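Local coordinates for protein 4-hydroxybenzoyl-CoA thioesterase (Staphylococcus aureus, PDB 6FDG) that probably hydrolyses acyl-CoA thioesters, consistent with a role as a DHNA-CoA thioesterase in the vitamin K2 pathway, at residues Thr6-Arg11 against Val74-Trp79; Thr28-Ala33 against Tyr92-Glu97; Ile53-Thr58 against Leu109-Glu114; Leu60-Lys65 against Leu101-Ser106. One frame throughout, in Å; residues are numbered along the deposited sequence. Where two conformers were deposited one is given.

Interaction 1 (Thr6-Arg11 against Val74-Trp79)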
# COMPACT_ATOMS: atom_id res chain seq x y z
N THR A 6 5.40 -20.14 6.60
CA THR A 6 4.17 -19.44 6.43
C THR A 6 3.75 -19.44 4.99
O THR A 6 4.53 -19.01 4.11
CB THR A 6 4.34 -17.97 6.89
OG1 THR A 6 4.92 -17.90 8.19
CG2 THR A 6 3.04 -17.19 6.85
N GLU A 7 2.51 -19.78 4.69
CA GLU A 7 2.01 -19.73 3.30
C GLU A 7 1.31 -18.39 3.11
O GLU A 7 0.48 -17.96 3.92
CB GLU A 7 1.01 -20.87 3.07
CG GLU A 7 1.66 -22.25 3.19
CD GLU A 7 0.69 -23.35 2.71
OE1 GLU A 7 0.39 -23.37 1.50
OE2 GLU A 7 0.20 -24.14 3.56
N ILE A 8 1.62 -17.75 1.98
CA ILE A 8 1.03 -16.50 1.57
C ILE A 8 0.54 -16.63 0.13
O ILE A 8 1.28 -17.10 -0.73
CB ILE A 8 2.05 -15.34 1.71
CG1 ILE A 8 2.55 -15.24 3.16
CG2 ILE A 8 1.46 -14.04 1.14
CD1 ILE A 8 3.55 -14.11 3.37
N GLU A 9 -0.66 -16.19 -0.13
CA GLU A 9 -1.17 -16.18 -1.52
C GLU A 9 -1.09 -14.75 -2.01
O GLU A 9 -1.69 -13.85 -1.41
CB GLU A 9 -2.61 -16.67 -1.54
CG GLU A 9 -3.20 -16.65 -2.94
CD GLU A 9 -4.09 -17.84 -3.23
OE1 GLU A 9 -4.93 -18.19 -2.38
OE2 GLU A 9 -3.91 -18.46 -4.30
N ALA A 10 -0.37 -14.52 -3.10
CA ALA A 10 -0.22 -13.21 -3.66
C ALA A 10 -1.54 -12.61 -4.02
O ALA A 10 -2.50 -13.33 -4.45
CB ALA A 10 0.68 -13.26 -4.86
N ARG A 11 -1.69 -11.31 -3.93
CA ARG A 11 -2.91 -10.58 -4.28
C ARG A 11 -2.67 -9.78 -5.54
O ARG A 11 -1.60 -9.28 -5.78
CB ARG A 11 -3.28 -9.60 -3.14
CG ARG A 11 -3.68 -10.33 -1.86
CD ARG A 11 -3.69 -9.38 -0.70
NE ARG A 11 -4.20 -10.00 0.50
CZ ARG A 11 -4.40 -9.40 1.69
NH1 ARG A 11 -4.18 -8.15 1.79
NH2 ARG A 11 -4.96 -10.12 2.64
N VAL A 74 3.14 -18.77 -2.20
CA VAL A 74 4.52 -18.89 -1.75
C VAL A 74 4.65 -19.41 -0.33
O VAL A 74 3.66 -19.37 0.44
CB VAL A 74 5.26 -17.53 -1.88
CG1 VAL A 74 5.24 -16.93 -3.25
CG2 VAL A 74 4.78 -16.51 -0.84
N LYS A 75 5.84 -19.91 0.02
CA LYS A 75 6.10 -20.33 1.38
C LYS A 75 7.28 -19.56 1.86
O LYS A 75 8.29 -19.37 1.19
CB LYS A 75 6.43 -21.84 1.42
CG LYS A 75 5.21 -22.70 1.00
CD LYS A 75 5.49 -24.19 0.92
CE LYS A 75 4.23 -24.80 0.26
NZ LYS A 75 2.94 -24.36 0.94
N VAL A 76 7.13 -18.95 3.05
CA VAL A 76 8.15 -18.12 3.69
C VAL A 76 8.75 -18.86 4.87
O VAL A 76 7.97 -19.20 5.76
CB VAL A 76 7.66 -16.72 4.11
CG1 VAL A 76 8.85 -15.95 4.59
CG2 VAL A 76 6.91 -16.05 2.99
N LYS A 77 10.01 -19.13 4.87
CA LYS A 77 10.76 -19.79 5.95
C LYS A 77 11.37 -18.65 6.77
O LYS A 77 12.09 -17.82 6.21
CB LYS A 77 11.83 -20.73 5.39
CG LYS A 77 12.66 -21.41 6.46
CD LYS A 77 13.64 -22.39 5.76
CE LYS A 77 14.41 -23.21 6.77
NZ LYS A 77 15.36 -24.14 6.04
N THR A 78 11.14 -18.64 8.09
CA THR A 78 11.60 -17.62 9.04
C THR A 78 12.37 -18.19 10.15
O THR A 78 11.87 -19.19 10.72
CB THR A 78 10.40 -16.86 9.59
OG1 THR A 78 9.60 -16.32 8.57
CG2 THR A 78 10.86 -15.70 10.50
N TRP A 79 13.45 -17.59 10.53
CA TRP A 79 14.18 -18.02 11.76
C TRP A 79 14.87 -16.82 12.35
O TRP A 79 14.92 -15.71 11.75
CB TRP A 79 15.25 -19.11 11.50
CG TRP A 79 16.35 -18.76 10.65
CD1 TRP A 79 17.61 -18.41 11.08
CD2 TRP A 79 16.44 -18.78 9.22
NE1 TRP A 79 18.44 -18.18 10.01
CE2 TRP A 79 17.73 -18.41 8.87
CE3 TRP A 79 15.50 -19.04 8.19
CZ2 TRP A 79 18.18 -18.39 7.50
CZ3 TRP A 79 15.93 -18.93 6.92
CH2 TRP A 79 17.21 -18.63 6.61
O HOH W 1 7.57 -18.29 8.45
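Glu7 and Lys75 both hold CG anti to the carbonyl carbon (chi1 -65° and -66°), and the lysine chain bends only at its last torsion (chi4 -51°), which brings NZ toward the glutamate. The two side chains lie side by side and point the same way. Glu7 OE1 meets Lys75 NZ at 2.8 Å in a salt bridge. Glu7 OE2 stands farther from Lys75 NZ, at 3.8 Å, so one carboxylate oxygen makes the bond. Both residues are exposed. They form a non-hydrogen-bonded pair of the antiparallel strands 2-9 and 73-83. Hydrogen-bonded pairs flank them. Thr6 and Val76 exchange two N-H...O bonds, and so do Ile8 and Val74.

The face that carries Thr6, Ile8, Val74 and Val76 is buried. Ile8 CB touches Val74 CG2 at 3.9 Å. Ile8 CD1 reaches Val76 CG2, also at 3.9 Å. Helix 26-41 packs on this face, with Ala33 against Thr6 and Val76 and Trp29 against Ile8. One water joins the strands here. The water oxygen donates to Thr6 OG1 (2.7 Å) and Val76 O (2.9 Å), and it hydrogen-bonds with Thr78 OG1 at 2.8 Å. Thr6 OG1 has a further hydrogen bond to Asp36 on the helix.

The chemistry divides the two faces of this strand pair. A charged pair lies on the exposed side. Aliphatic branches meet on the buried side, where the water and Asp36 satisfy the threonine hydroxyl beneath the helix.

Interaction 2 (Thr28-Ala33 against Tyr92-Glu97)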
# COMPACT_ATOMS: atom_id res chain seq x y z
N THR A 28 6.03 -6.46 3.80
CA THR A 28 4.77 -6.89 4.38
C THR A 28 4.72 -8.40 4.52
O THR A 28 4.24 -8.92 5.54
CB THR A 28 3.56 -6.34 3.62
OG1 THR A 28 3.66 -4.92 3.65
CG2 THR A 28 2.29 -6.81 4.12
N TRP A 29 5.23 -9.11 3.53
CA TRP A 29 5.25 -10.57 3.62
C TRP A 29 6.22 -11.04 4.69
O TRP A 29 5.86 -11.97 5.43
CB TRP A 29 5.67 -11.19 2.29
CG TRP A 29 4.61 -11.05 1.21
CD1 TRP A 29 3.47 -10.39 1.25
CD2 TRP A 29 4.69 -11.63 -0.11
NE1 TRP A 29 2.74 -10.50 0.05
CE2 TRP A 29 3.52 -11.29 -0.77
CE3 TRP A 29 5.64 -12.38 -0.77
CZ2 TRP A 29 3.18 -11.73 -2.06
CZ3 TRP A 29 5.35 -12.82 -2.07
CH2 TRP A 29 4.12 -12.48 -2.67
N PHE A 30 7.35 -10.36 4.88
CA PHE A 30 8.26 -10.71 6.00
C PHE A 30 7.53 -10.45 7.29
O PHE A 30 7.72 -11.25 8.24
CB PHE A 30 9.53 -9.92 5.95
CG PHE A 30 10.49 -10.25 4.83
CD1 PHE A 30 10.39 -11.34 3.99
CD2 PHE A 30 11.64 -9.46 4.71
CE1 PHE A 30 11.35 -11.60 2.99
CE2 PHE A 30 12.62 -9.73 3.77
CZ PHE A 30 12.44 -10.81 2.90
N GLU A 31 6.74 -9.38 7.43
CA GLU A 31 5.98 -9.14 8.66
C GLU A 31 5.00 -10.25 8.93
O GLU A 31 4.91 -10.73 10.09
CB GLU A 31 5.28 -7.80 8.53
CG GLU A 31 4.28 -7.54 9.62
CD GLU A 31 3.40 -6.34 9.24
OE1 GLU A 31 2.18 -6.56 8.79
OE2 GLU A 31 3.84 -5.18 9.50
N VAL A 32 4.22 -10.65 7.93
CA VAL A 32 3.28 -11.73 8.11
C VAL A 32 4.01 -12.99 8.60
O VAL A 32 3.58 -13.67 9.54
CB VAL A 32 2.51 -12.00 6.79
CG1 VAL A 32 1.68 -13.32 6.84
CG2 VAL A 32 1.61 -10.85 6.50
N ALA A 33 5.11 -13.31 8.01
CA ALA A 33 5.91 -14.47 8.39
C ALA A 33 6.48 -14.38 9.76
O ALA A 33 6.41 -15.37 10.54
CB ALA A 33 6.95 -14.74 7.31
N TYR A 92 14.88 -14.67 6.44
CA TYR A 92 13.80 -15.24 5.66
C TYR A 92 14.26 -15.81 4.34
O TYR A 92 15.23 -15.33 3.70
CB TYR A 92 12.79 -14.16 5.23
CG TYR A 92 12.34 -13.30 6.42
CD1 TYR A 92 13.09 -12.13 6.73
CD2 TYR A 92 11.22 -13.57 7.13
CE1 TYR A 92 12.75 -11.34 7.83
CE2 TYR A 92 10.84 -12.74 8.22
CZ TYR A 92 11.58 -11.62 8.51
OH TYR A 92 11.17 -10.76 9.58
N GLU A 93 13.54 -16.82 3.91
CA GLU A 93 13.66 -17.37 2.50
C GLU A 93 12.26 -17.50 1.98
O GLU A 93 11.38 -18.02 2.66
CB GLU A 93 14.34 -18.77 2.50
CG GLU A 93 15.76 -18.73 2.87
CD GLU A 93 16.45 -20.11 3.02
OE1 GLU A 93 15.74 -21.07 3.21
OE2 GLU A 93 17.67 -20.04 3.08
N ILE A 94 12.03 -17.08 0.73
CA ILE A 94 10.73 -17.24 0.09
C ILE A 94 10.85 -18.21 -1.09
O ILE A 94 11.74 -18.04 -1.96
CB ILE A 94 10.16 -15.96 -0.46
CG1 ILE A 94 10.07 -14.88 0.67
CG2 ILE A 94 8.83 -16.20 -1.11
CD1 ILE A 94 9.48 -13.58 0.21
N PHE A 95 10.04 -19.27 -1.03
CA PHE A 95 9.97 -20.27 -2.14
C PHE A 95 8.73 -20.05 -2.87
O PHE A 95 7.61 -19.87 -2.37
CB PHE A 95 10.06 -21.67 -1.49
CG PHE A 95 11.32 -21.93 -0.74
CD1 PHE A 95 12.49 -22.45 -1.37
CD2 PHE A 95 11.42 -21.63 0.63
CE1 PHE A 95 13.71 -22.62 -0.70
CE2 PHE A 95 12.63 -21.82 1.29
CZ PHE A 95 13.76 -22.31 0.66
N ASN A 96 8.87 -20.18 -4.22
CA ASN A 96 7.72 -20.10 -5.09
C ASN A 96 6.98 -21.44 -5.15
O ASN A 96 7.38 -22.40 -4.56
CB ASN A 96 8.10 -19.45 -6.42
CG ASN A 96 8.85 -20.36 -7.39
OD1 ASN A 96 9.01 -21.56 -7.07
ND2 ASN A 96 9.49 -19.77 -8.35
N GLU A 97 5.93 -21.48 -6.00
CA GLU A 97 5.05 -22.67 -6.07
C GLU A 97 5.78 -23.89 -6.68
O GLU A 97 5.49 -25.11 -6.39
CB GLU A 97 3.84 -22.26 -6.98
CG GLU A 97 2.58 -22.43 -6.31
CD GLU A 97 1.42 -22.06 -7.21
OE1 GLU A 97 1.01 -22.87 -8.07
OE2 GLU A 97 0.89 -20.97 -7.04
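The Phe30 ring overlaps the Tyr92 ring in an offset stack, with centroids 4.1 Å apart and planes only 4° from parallel. The fold is a hotdog: helix 26-41 lies across a curved, largely antiparallel sheet, and here it meets strand 88-95. Each ring is shifted toward the base of the other side chain. Phe30 CB sits over the Tyr92 face, 3.8 Å from its centroid. Tyr92 CB likewise lies over the Phe30 face, 4.1 Å from that centroid. The nearest ring atoms are Phe30 CD2 and Tyr92 CD1, at 3.6 Å, and Tyr92 CD1 stands over the centre of the phenylalanine ring. Tyr92 keeps CG anti to its carbonyl carbon (chi1 -50°), which places CG against Phe30 CD1.

The far end of the tyrosine passes under the helix backbone. Tyr92 CE2 comes within 3.5 Å of Phe30 O. The hydroxyl is buried but satisfied, because Tyr92 OH hydrogen-bonds to Thr107 and to Arg34 of the same chain. Ala33 CB adds a looser contact with Tyr92.

Two residues farther along the strand, Ile94 fits between the two aromatic side chains of the helix. It crosses both at about a right angle. Ile94 CD1 lies 3.9 Å from Phe30 CE1. The indole of Trp29 is tied at its other end, where NE1 hydrogen-bonds to Glu14. All five touching residues are buried, and the side-chain packing is apolar. At the indole, Ile94 CD1 meets Trp29 CE3 at the ring edge, near its plane, at 4.1 Å.

Interaction 3 (Ile53-Thr58 against Leu109-Glu114)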
# COMPACT_ATOMS: atom_id res chain seq x y z
N ILE A 53 4.06 -1.68 24.62
CA ILE A 53 5.38 -1.90 24.00
C ILE A 53 5.15 -2.19 22.50
O ILE A 53 4.28 -2.90 22.19
CB ILE A 53 6.11 -3.06 24.68
CG1 ILE A 53 6.37 -2.78 26.19
CG2 ILE A 53 7.49 -3.35 24.01
CD1 ILE A 53 7.17 -1.56 26.43
N ILE A 54 5.97 -1.52 21.68
CA ILE A 54 5.94 -1.76 20.20
C ILE A 54 7.30 -2.25 19.81
O ILE A 54 8.32 -1.85 20.34
CB ILE A 54 5.79 -0.47 19.43
CG1 ILE A 54 4.52 0.23 19.84
CG2 ILE A 54 5.66 -0.77 17.93
CD1 ILE A 54 4.48 1.59 19.26
N SER A 55 7.29 -3.01 18.66
CA SER A 55 8.49 -3.58 18.08
C SER A 55 8.69 -3.14 16.60
O SER A 55 8.23 -3.93 15.72
CB SER A 55 8.46 -5.05 18.20
OG SER A 55 9.67 -5.64 17.86
N PRO A 56 9.34 -2.08 16.41
CA PRO A 56 9.59 -1.67 15.02
C PRO A 56 10.81 -2.26 14.42
O PRO A 56 11.80 -2.62 15.07
CB PRO A 56 9.75 -0.18 15.14
CG PRO A 56 10.42 0.03 16.48
CD PRO A 56 9.75 -1.01 17.33
N VAL A 57 10.74 -2.35 13.09
CA VAL A 57 11.96 -2.70 12.23
C VAL A 57 12.93 -1.61 12.19
O VAL A 57 12.52 -0.47 11.83
CB VAL A 57 11.45 -3.10 10.85
CG1 VAL A 57 12.64 -3.29 9.95
CG2 VAL A 57 10.65 -4.34 10.94
N THR A 58 14.19 -1.83 12.44
CA THR A 58 15.26 -0.92 12.38
C THR A 58 16.22 -1.13 11.24
O THR A 58 17.02 -0.23 10.90
CB THR A 58 16.02 -0.84 13.74
OG1 THR A 58 16.67 -2.10 13.96
CG2 THR A 58 15.05 -0.34 14.81
N LEU A 109 14.82 -6.02 14.58
CA LEU A 109 13.69 -5.56 15.39
C LEU A 109 14.24 -5.15 16.76
O LEU A 109 15.14 -5.83 17.28
CB LEU A 109 12.63 -6.58 15.59
CG LEU A 109 11.67 -6.98 14.51
CD1 LEU A 109 10.64 -5.97 14.40
CD2 LEU A 109 12.25 -7.30 13.17
N ILE A 110 13.69 -4.13 17.31
CA ILE A 110 13.92 -3.68 18.73
C ILE A 110 12.55 -3.63 19.38
O ILE A 110 11.52 -3.70 18.74
CB ILE A 110 14.71 -2.35 18.86
CG1 ILE A 110 13.94 -1.19 18.21
CG2 ILE A 110 16.05 -2.52 18.24
CD1 ILE A 110 14.45 0.22 18.40
N CYS A 111 12.52 -3.43 20.72
CA CYS A 111 11.27 -3.16 21.41
C CYS A 111 11.40 -1.83 22.15
O CYS A 111 12.46 -1.57 22.73
CB CYS A 111 11.03 -4.27 22.45
SG CYS A 111 10.60 -5.89 21.75
N ILE A 112 10.34 -1.06 22.08
CA ILE A 112 10.32 0.28 22.65
C ILE A 112 9.00 0.53 23.32
O ILE A 112 8.00 -0.04 23.10
CB ILE A 112 10.54 1.33 21.54
CG1 ILE A 112 9.40 1.38 20.55
CG2 ILE A 112 11.92 1.15 20.84
CD1 ILE A 112 9.62 2.44 19.44
N LYS A 113 9.04 1.55 24.25
CA LYS A 113 7.84 2.06 24.83
C LYS A 113 7.01 2.85 23.84
O LYS A 113 7.57 3.65 23.12
CB LYS A 113 8.19 2.98 26.04
CG LYS A 113 9.00 2.38 27.09
CD LYS A 113 8.38 1.23 27.76
CE LYS A 113 6.99 1.48 28.36
NZ LYS A 113 7.03 1.81 29.85
N GLU A 114 5.74 2.62 23.83
CA GLU A 114 4.83 3.22 22.80
C GLU A 114 4.79 4.70 22.99
O GLU A 114 4.71 5.48 21.99
CB GLU A 114 3.44 2.68 22.92
CG GLU A 114 2.53 3.25 21.86
CD GLU A 114 1.27 2.46 21.72
OE1 GLU A 114 0.85 1.85 22.76
OE2 GLU A 114 0.75 2.47 20.57
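Leu109 packs against Ser55 and Val57 at one end of this contact. The two segments form an antiparallel strand pair of the hotdog sheet, interrupted around Ser55 and Pro56. Leu109 CD1 lies 3.4 Å from Ser55 O and 3.8 Å from Val57 CG2. Arg34 of helix 26-41 also touches Val57 and Leu109.

The tightest spot is at the other end, at the rim. Ile53 CD1 is pressed to 3.3 Å from Lys113 CD, closer than usual for two carbons. The lysine chain is bent at chi2 (-62°), which places CD, and again at chi3, which places CE; both carbons meet Ile53 CD1. Beside them Ile54 CD1, in one of its two conformers, touches Glu114 CG. Ile54 and Ile112 form a hydrogen-bonded pair here.

The partly exposed middle is looser. Pro56 CG stays 4.1 Å from Ile110 CG1 and 3.9 Å from Ile112 CD1. The bond from Ile110 N to Pro56 O is long, at 3.3 Å. Thr58 CG2 approaches Ile110, and the two side chains cross at about a right angle. Met18 of the third subunit packs on Pro56.

At the interruption a side chain replaces a backbone donor. Ser55 holds OG anti to its backbone N (chi1 -171°), and OG donates to Ile110 O at 2.8 Å from above the carbonyl plane, 40° out of it.

Interaction 4 (Leu60-Lys65 against Leu101-Ser106)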
# COMPACT_ATOMS: atom_id res chain seq x y z
N LEU A 60 16.21 -3.38 7.25
CA LEU A 60 15.50 -4.23 6.28
C LEU A 60 16.48 -4.60 5.18
O LEU A 60 17.12 -3.64 4.61
CB LEU A 60 14.26 -3.55 5.70
CG LEU A 60 13.60 -4.26 4.51
CD1 LEU A 60 12.93 -5.57 4.95
CD2 LEU A 60 12.58 -3.32 3.94
N ASN A 61 16.59 -5.86 4.78
CA ASN A 61 17.35 -6.28 3.61
C ASN A 61 16.54 -7.26 2.87
O ASN A 61 15.94 -8.17 3.43
CB ASN A 61 18.64 -6.93 4.07
CG ASN A 61 19.43 -6.00 5.02
OD1 ASN A 61 19.32 -6.08 6.30
ND2 ASN A 61 20.14 -5.06 4.48
N VAL A 62 16.45 -7.10 1.53
CA VAL A 62 15.74 -8.05 0.66
C VAL A 62 16.63 -8.31 -0.56
O VAL A 62 17.11 -7.34 -1.18
CB VAL A 62 14.40 -7.57 0.15
CG1 VAL A 62 13.59 -8.68 -0.45
CG2 VAL A 62 13.52 -6.89 1.30
N ASN A 63 16.92 -9.56 -0.88
CA ASN A 63 17.66 -9.89 -2.10
C ASN A 63 16.82 -10.74 -2.95
O ASN A 63 16.45 -11.86 -2.54
CB ASN A 63 18.89 -10.64 -1.71
CG ASN A 63 19.83 -10.82 -2.88
OD1 ASN A 63 19.64 -11.67 -3.67
ND2 ASN A 63 20.72 -9.85 -3.08
N TYR A 64 16.52 -10.22 -4.13
CA TYR A 64 15.52 -10.76 -5.02
C TYR A 64 16.24 -11.73 -6.04
O TYR A 64 16.95 -11.24 -6.91
CB TYR A 64 14.74 -9.69 -5.77
CG TYR A 64 14.06 -8.66 -4.80
CD1 TYR A 64 14.78 -7.57 -4.42
CD2 TYR A 64 12.80 -8.79 -4.41
CE1 TYR A 64 14.24 -6.62 -3.54
CE2 TYR A 64 12.20 -7.83 -3.55
CZ TYR A 64 12.93 -6.77 -3.16
OH TYR A 64 12.44 -5.82 -2.25
N LYS A 65 16.02 -13.00 -5.95
CA LYS A 65 16.68 -13.96 -6.88
C LYS A 65 15.86 -14.21 -8.03
O LYS A 65 16.47 -14.43 -9.15
CB LYS A 65 16.91 -15.27 -6.15
CG LYS A 65 17.59 -15.28 -4.85
CD LYS A 65 18.90 -14.69 -4.73
CE LYS A 65 19.30 -14.87 -3.22
NZ LYS A 65 20.66 -14.43 -2.92
N LEU A 101 13.92 -21.18 -4.74
CA LEU A 101 14.27 -19.99 -3.87
C LEU A 101 14.16 -18.68 -4.64
O LEU A 101 14.90 -18.47 -5.65
CB LEU A 101 15.63 -20.17 -3.34
CG LEU A 101 16.07 -19.01 -2.34
CD1 LEU A 101 15.22 -19.00 -1.13
CD2 LEU A 101 17.55 -19.13 -2.11
N ALA A 102 13.11 -17.90 -4.33
CA ALA A 102 12.83 -16.64 -5.04
C ALA A 102 13.52 -15.41 -4.40
O ALA A 102 13.80 -14.43 -5.03
CB ALA A 102 11.41 -16.43 -5.22
N THR A 103 13.64 -15.46 -3.06
CA THR A 103 14.04 -14.29 -2.29
C THR A 103 14.63 -14.66 -0.97
O THR A 103 14.21 -15.67 -0.37
CB THR A 103 12.70 -13.46 -1.94
OG1 THR A 103 11.71 -13.64 -2.88
CG2 THR A 103 13.03 -12.07 -1.63
N THR A 104 15.59 -13.90 -0.49
CA THR A 104 16.11 -13.99 0.85
C THR A 104 16.07 -12.63 1.46
O THR A 104 15.86 -11.60 0.75
CB THR A 104 17.53 -14.52 0.93
OG1 THR A 104 18.43 -13.68 0.24
CG2 THR A 104 17.59 -15.92 0.27
N GLY A 105 16.13 -12.52 2.80
CA GLY A 105 16.25 -11.15 3.38
C GLY A 105 16.35 -11.25 4.85
O GLY A 105 16.50 -12.39 5.46
N SER A 106 16.33 -10.11 5.53
CA SER A 106 16.44 -10.04 6.95
C SER A 106 15.80 -8.79 7.47
O SER A 106 15.63 -7.78 6.75
CB SER A 106 17.87 -10.09 7.43
OG SER A 106 18.65 -9.03 6.93
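Asn61 and Ser106 exchange two backbone hydrogen bonds, and Asn63 and Thr104 do the same. These are the hydrogen-bonded pairs of antiparallel strands 57-64 and 101-113. Beyond them Lys65 N donates to Ala102 O at 2.8 Å. That bond is bent (142° at the hydrogen). Between the pairs the strands come close, and Gly105 CA lies 3.0 Å from Asn61 O.

The apolar contacts lie on the Val62 and Thr103 face. Val62 CG1 touches Thr103 CG2 at 3.6 Å. Val62 CG1 also sits over one face of the Tyr64 ring, toward its rim. Phe30 of helix 26-41 packs on Val62.

On the other face the side chains are more polar. Lys65 crosses Thr104, with Lys65 CE 3.8 Å from Thr104 OG1. In one of the two Asn63 conformers, Lys65 NZ donates to Asn63 OD1 at 3.0 Å, from above the plane of that carbonyl, and Asn63 ND2 bonds to Asp59 of the third subunit. Asn61 ND2 hydrogen-bonds to Asn61 of the third subunit.

Ala102 and Thr103 both face Ile94 of the neighbouring strand 88-95, a classic beta bulge. Residues 60-63 pair with an antiparallel strand of the third subunit, so this hotdog sheet runs on across the subunit interface.

In the fold
From the N terminus, strand 2-9 is held by strand 73-83, and interaction 1 closes that loop. Helix 26-41 starts within it, but its partner, strand 88-95, comes later, so interaction 2 crosses interaction 1. Interactions 3 and 4 also begin inside both loops and end beyond them, so they cross both. Interaction 4 (60-65 with 101-106) falls wholly within the span from 53-58 to 109-114 of interaction 3. Both use strands 57-64 and 101-113, although their centres are about 22 Å apart. Interactions 1, 3 and 4 join strands of one sheet. Interaction 2 sets the helix on that sheet and touches interactions 1 and 4.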